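Local coordinates for lysine/ornithine decarboxylase (Vibrio vulnificus, PDB 2PLJ), which probably catalyses the pyridoxal phosphate-dependent decarboxylation of lysine to cadaverine and of ornithine to putrescine, at residues T249-G254 with L288-R293; Y83-L88 with A102-A107. All blocks are in the same frame, centred on the assembly; numbering follows the deposited sequence.

Overall arrangement
Interactions 1 and 2 illustrate how neighbouring parallel strands of a beta/alpha barrel build one cofactor site from the loops at their carboxyl ends. Their centres lie about 10 Å apart, and both touch P3T, the pyridoxal phosphate-putrescine adduct. Interaction 1 (249-254 with 288-293) supplies backbone donors to the phosphate and a carboxylate beside the pyridine nitrogen; interaction 2 (83-88 with 102-107) brings Lys-86 to CAG, the substituent on the ring carbon para to that nitrogen. They meet directly, since strands 286-289 and 79-84 are neighbours: Pro-291 O lies 2.9 Å from Ala-84 N, probably hydrogen-bonded, and Glu-290 CB packs 3.6 Å from Asp-105 OD2.

Interaction 1 (T249-G254 with L288-R293); sequences TLDIGG and LAEPGR. With P3T ((4-{[(4-aminobutyl)amino]methyl}-5-hydroxy-6-methylpyridin-3-yl)methyl dihydrogen phosphate), chain D.
The carboxylates of Asp-251 and Glu-290 meet almost perpendicularly, their planes 87° apart. Glu-290 OE1 lies 2.4 Å from Asp-251 OD2, a spacing too short to be read in detail. The other oxygen, Glu-290 OE2, stands 2.7 Å from P3T NAO, close to the line drawn from CAT through that nitrogen, so the acid approaches the pyridine at its edge; an extended chain beyond CG carries it there. Asp-251 is steadied as a second-shell residue: its OD1 receives Gly-253 N on the anti side at 3.0 Å, the donor tilted 28° from the carboxylate plane, closing an Asx turn.

The backbones that carry these acids form a short parallel ladder. Leu-250 O accepts from Leu-288 N in the carbonyl plane, and Leu-288 O accepts from Ile-252 N. Beyond the strands, Glu-290 N reaches Gly-253 O at 2.8 Å from above the carbonyl plane. Apolar contacts fill in alongside, with Thr-249 CG2 against Leu-288 CG at 3.7 Å and Ile-252 CG1 against Ala-289 CB. Further on, two successive backbone amides donate hydrogen bonds to the P3T phosphate, Gly-292 N to OAE (2.8 Å) and Arg-293 N to OAF (2.7 Å).

Helix 267-278 makes the beta-alpha-beta crossover between these two barrel strands, which are flanked by strands 207-212 and 79-84, while helix 293-296 starts at the phosphate.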
# COMPACT_ATOMS: atom_id res chain seq x y z
N THR A 249 25.57 19.38 -17.81
CA THR A 249 25.26 18.55 -16.62
C THR A 249 25.00 17.09 -16.98
O THR A 249 24.35 16.82 -17.99
CB THR A 249 24.01 19.11 -15.90
OG1 THR A 249 24.19 20.52 -15.67
CG2 THR A 249 23.70 18.38 -14.59
N LEU A 250 25.54 16.18 -16.15
CA LEU A 250 25.16 14.76 -16.15
C LEU A 250 24.61 14.43 -14.79
O LEU A 250 25.29 14.67 -13.78
CB LEU A 250 26.37 13.86 -16.44
CG LEU A 250 26.00 12.38 -16.48
CD1 LEU A 250 24.90 12.16 -17.56
CD2 LEU A 250 27.24 11.52 -16.76
N ASP A 251 23.41 13.86 -14.76
CA ASP A 251 22.77 13.44 -13.51
C ASP A 251 22.72 11.91 -13.55
O ASP A 251 22.04 11.35 -14.42
CB ASP A 251 21.37 14.07 -13.48
CG ASP A 251 20.50 13.58 -12.33
OD1 ASP A 251 20.85 12.60 -11.62
OD2 ASP A 251 19.43 14.21 -12.16
N ILE A 252 23.45 11.24 -12.65
CA ILE A 252 23.60 9.77 -12.70
C ILE A 252 22.53 8.98 -11.91
O ILE A 252 22.62 7.76 -11.74
CB ILE A 252 25.03 9.30 -12.29
CG1 ILE A 252 25.30 9.66 -10.81
CG2 ILE A 252 26.09 9.91 -13.24
CD1 ILE A 252 26.53 8.97 -10.22
N GLY A 253 21.52 9.71 -11.46
CA GLY A 253 20.36 9.14 -10.76
C GLY A 253 20.68 8.52 -9.40
O GLY A 253 21.66 8.91 -8.72
N GLY A 254 19.78 7.63 -9.00
CA GLY A 254 19.87 6.96 -7.70
C GLY A 254 20.33 5.52 -7.83
O GLY A 254 21.00 5.14 -8.80
N LEU A 288 25.65 15.40 -11.04
CA LEU A 288 24.64 15.30 -9.96
C LEU A 288 24.30 13.83 -9.72
O LEU A 288 24.48 12.98 -10.63
CB LEU A 288 23.30 15.97 -10.37
CG LEU A 288 23.25 17.32 -11.08
CD1 LEU A 288 21.85 17.78 -11.27
CD2 LEU A 288 24.09 18.39 -10.27
N ALA A 289 23.80 13.49 -8.53
CA ALA A 289 23.15 12.19 -8.35
C ALA A 289 21.91 12.39 -7.52
O ALA A 289 21.74 13.47 -6.91
CB ALA A 289 24.07 11.18 -7.67
N GLU A 290 21.09 11.35 -7.44
CA GLU A 290 19.75 11.42 -6.82
C GLU A 290 19.58 10.27 -5.80
O GLU A 290 18.63 9.46 -5.92
CB GLU A 290 18.66 11.30 -7.90
CG GLU A 290 18.61 12.42 -8.94
CD GLU A 290 17.84 12.03 -10.22
OE1 GLU A 290 17.71 12.90 -11.12
OE2 GLU A 290 17.35 10.88 -10.34
N PRO A 291 20.49 10.18 -4.81
CA PRO A 291 20.41 9.03 -3.91
C PRO A 291 19.15 9.13 -3.03
O PRO A 291 18.81 10.23 -2.55
CB PRO A 291 21.69 9.15 -3.06
CG PRO A 291 21.98 10.68 -3.03
CD PRO A 291 21.56 11.13 -4.43
N GLY A 292 18.46 8.00 -2.85
CA GLY A 292 17.34 7.93 -1.90
C GLY A 292 17.65 6.90 -0.84
O GLY A 292 18.10 7.24 0.29
N ARG A 293 17.45 5.64 -1.22
CA ARG A 293 17.57 4.51 -0.30
C ARG A 293 18.87 4.54 0.50
O ARG A 293 18.89 4.24 1.69
CB ARG A 293 17.50 3.20 -1.09
CG ARG A 293 17.53 1.94 -0.22
CD ARG A 293 17.68 0.66 -1.10
NE ARG A 293 16.69 0.56 -2.18
CZ ARG A 293 15.50 -0.05 -2.07
NH1 ARG A 293 15.10 -0.59 -0.91
NH2 ARG A 293 14.69 -0.11 -3.13
OAE P3T D . 18.54 5.77 -4.55
PAU P3T D . 17.17 5.01 -4.81
OAF P3T D . 16.19 5.18 -3.55
OAC P3T D . 17.32 3.55 -5.21
OAP P3T D . 16.34 5.71 -6.00
CAM P3T D . 15.93 7.14 -5.83
CAS P3T D . 15.40 7.58 -7.21
CAH P3T D . 16.20 8.54 -7.84
NAO P3T D . 15.86 8.99 -9.04
CAQ P3T D . 14.80 8.54 -9.70
CAA P3T D . 14.49 9.10 -11.11
CAR P3T D . 13.97 7.55 -9.14
OAD P3T D . 12.89 7.13 -9.82
CAT P3T D . 14.28 7.04 -7.86
CAG P3T D . 13.41 6.08 -7.26
NAN P3T D . 12.64 5.31 -8.02
CAL P3T D . 11.65 4.29 -7.55
CAK P3T D . 12.23 3.34 -6.49
CAJ P3T D . 11.05 2.42 -6.06
CAI P3T D . 11.49 1.42 -4.98
NAB P3T D . 10.46 0.39 -4.71

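Interaction 2 (Y83-L88 with A102-A107); sequences YALKPL and ASFDLA. With P3T ((4-{[(4-aminobutyl)amino]methyl}-5-hydroxy-6-methylpyridin-3-yl)methyl dihydrogen phosphate), chain D.
Tyr-83 and Phe-104 sit side by side on two parallel strands, and here the contact is tight. Tyr-83 N donates to Ser-103 O, and Tyr-83 O in turn receives Asp-105 N at 2.8 Å, from above its carbonyl plane. On the face bearing the two aromatic residues, Phe-104 CD1 lies 4.0 Å from Tyr-83 CB, at the edge of the tyrosine ring, and 3.9 Å from Leu-85 CD1. With CG anti to the backbone N (chi1 175°), the far end of the tyrosine leads away from segment 102-107; its hydroxyl donates to Leu-88 O, tying the strand to the far end of the type I turn that follows. On the other face, Ala-84 CB packs 3.5 Å from Asp-105 OD2, while Asp-105 OD1 is held by Thr-128.

Past Ala-84 the chains diverge. The last direct bond, from Leu-85 N to Asp-105 O, stretches to 3.3 Å and runs nearly along the C=O axis. A water takes over next: it gives a hydrogen bond to Asp-105 O (2.9 Å) and accepts one from Lys-86 N (3.1 Å). Side-chain contact thins to Leu-85 CD1 on Leu-106 CD2 and Lys-86 CG near Ala-107 CB.

Lys-86 instead bends at chi3 and chi4 to place NZ 1.3 Å from P3T CAG, modelled as a covalent bond of imine-like length, consistent with the lysine that holds pyridoxal phosphate as a Schiff base in this family. NZ and the putrescine nitrogen NAN are, however, too close for both bonds to CAG to be taken literally, so the site may blend lysine-bound and putrescine-bound states.

Around this site, helix 91-100 makes the crossover from strand 79-84 to strand 103-106 and packs on Tyr-83; helix 109-117 packs on Leu-85 and Leu-106, and Asn-397 of the second subunit packs on Lys-86.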
# COMPACT_ATOMS: atom_id res chain seq x y z
N TYR A 83 19.17 14.51 -2.51
CA TYR A 83 18.35 13.47 -1.82
C TYR A 83 16.95 13.32 -2.44
O TYR A 83 16.21 14.30 -2.53
CB TYR A 83 18.23 13.84 -0.34
CG TYR A 83 17.30 12.89 0.40
CD1 TYR A 83 17.58 11.52 0.46
CD2 TYR A 83 16.13 13.36 1.01
CE1 TYR A 83 16.73 10.65 1.17
CE2 TYR A 83 15.27 12.49 1.71
CZ TYR A 83 15.57 11.13 1.76
OH TYR A 83 14.75 10.27 2.46
N ALA A 84 16.61 12.10 -2.87
CA ALA A 84 15.28 11.81 -3.40
C ALA A 84 14.32 11.63 -2.21
O ALA A 84 14.49 10.71 -1.36
CB ALA A 84 15.30 10.55 -4.29
N LEU A 85 13.35 12.53 -2.11
CA LEU A 85 12.39 12.46 -1.00
C LEU A 85 11.59 11.17 -1.04
O LEU A 85 11.17 10.67 0.01
CB LEU A 85 11.43 13.65 -1.00
CG LEU A 85 11.90 14.85 -0.17
CD1 LEU A 85 13.16 15.43 -0.75
CD2 LEU A 85 10.75 15.87 -0.08
N LYS A 86 11.35 10.65 -2.24
CA LYS A 86 10.39 9.50 -2.48
C LYS A 86 10.45 8.37 -1.40
O LYS A 86 9.42 7.97 -0.81
CB LYS A 86 10.70 8.83 -3.85
CG LYS A 86 10.29 9.55 -5.13
CD LYS A 86 10.82 8.73 -6.34
CE LYS A 86 11.30 7.30 -5.92
NZ LYS A 86 12.54 6.73 -6.56
N PRO A 87 11.66 7.81 -1.14
CA PRO A 87 11.68 6.69 -0.18
C PRO A 87 11.32 7.01 1.27
O PRO A 87 10.91 6.09 2.01
CB PRO A 87 13.13 6.21 -0.23
CG PRO A 87 13.91 7.47 -0.67
CD PRO A 87 13.00 8.06 -1.72
N LEU A 88 11.52 8.26 1.68
CA LEU A 88 11.27 8.69 3.08
C LEU A 88 11.15 10.22 3.05
O LEU A 88 12.13 10.91 3.25
CB LEU A 88 12.37 8.21 4.05
CG LEU A 88 12.08 8.61 5.50
CD1 LEU A 88 10.69 8.05 5.97
CD2 LEU A 88 13.23 8.16 6.43
N ALA A 102 23.19 19.11 1.80
CA ALA A 102 22.60 18.33 0.72
C ALA A 102 21.74 19.19 -0.19
O ALA A 102 21.27 20.24 0.21
CB ALA A 102 21.73 17.19 1.27
N SER A 103 21.54 18.69 -1.42
CA SER A 103 20.50 19.22 -2.30
C SER A 103 19.35 18.17 -2.33
O SER A 103 19.41 17.16 -1.58
CB SER A 103 21.08 19.47 -3.70
OG SER A 103 22.10 20.47 -3.65
N PHE A 104 18.33 18.41 -3.16
CA PHE A 104 17.09 17.59 -3.11
C PHE A 104 16.55 17.31 -4.49
O PHE A 104 16.70 18.12 -5.42
CB PHE A 104 16.04 18.30 -2.24
CG PHE A 104 16.50 18.47 -0.82
CD1 PHE A 104 16.40 17.40 0.08
CD2 PHE A 104 17.17 19.63 -0.44
CE1 PHE A 104 16.89 17.54 1.41
CE2 PHE A 104 17.67 19.77 0.87
CZ PHE A 104 17.52 18.71 1.79
N ASP A 105 15.93 16.15 -4.59
CA ASP A 105 15.32 15.64 -5.80
C ASP A 105 13.83 15.46 -5.48
O ASP A 105 13.47 14.70 -4.57
CB ASP A 105 15.95 14.31 -6.16
CG ASP A 105 15.19 13.59 -7.25
OD1 ASP A 105 14.57 14.29 -8.08
OD2 ASP A 105 15.28 12.33 -7.30
N LEU A 106 13.00 16.21 -6.20
CA LEU A 106 11.54 16.31 -6.01
C LEU A 106 10.82 15.64 -7.19
O LEU A 106 11.28 15.69 -8.31
CB LEU A 106 11.11 17.80 -5.98
CG LEU A 106 11.95 18.73 -5.09
CD1 LEU A 106 11.36 20.13 -5.22
CD2 LEU A 106 11.98 18.23 -3.64
N ALA A 107 9.67 15.02 -6.92
CA ALA A 107 8.93 14.35 -7.97
C ALA A 107 7.49 14.82 -8.12
O ALA A 107 6.85 14.49 -9.13
CB ALA A 107 8.94 12.87 -7.68
OAE P3T D . 18.54 5.77 -4.55
PAU P3T D . 17.17 5.01 -4.81
OAF P3T D . 16.19 5.18 -3.55
OAC P3T D . 17.32 3.55 -5.21
OAP P3T D . 16.34 5.71 -6.00
CAM P3T D . 15.93 7.14 -5.83
CAS P3T D . 15.40 7.58 -7.21
CAH P3T D . 16.20 8.54 -7.84
NAO P3T D . 15.86 8.99 -9.04
CAQ P3T D . 14.80 8.54 -9.70
CAA P3T D . 14.49 9.10 -11.11
CAR P3T D . 13.97 7.55 -9.14
OAD P3T D . 12.89 7.13 -9.82
CAT P3T D . 14.28 7.04 -7.86
CAG P3T D . 13.41 6.08 -7.26
NAN P3T D . 12.64 5.31 -8.02
CAL P3T D . 11.65 4.29 -7.55
CAK P3T D . 12.23 3.34 -6.49
CAJ P3T D . 11.05 2.42 -6.06
CAI P3T D . 11.49 1.42 -4.98
NAB P3T D . 10.46 0.39 -4.71
O HOH W 1 11.65 12.48 -4.74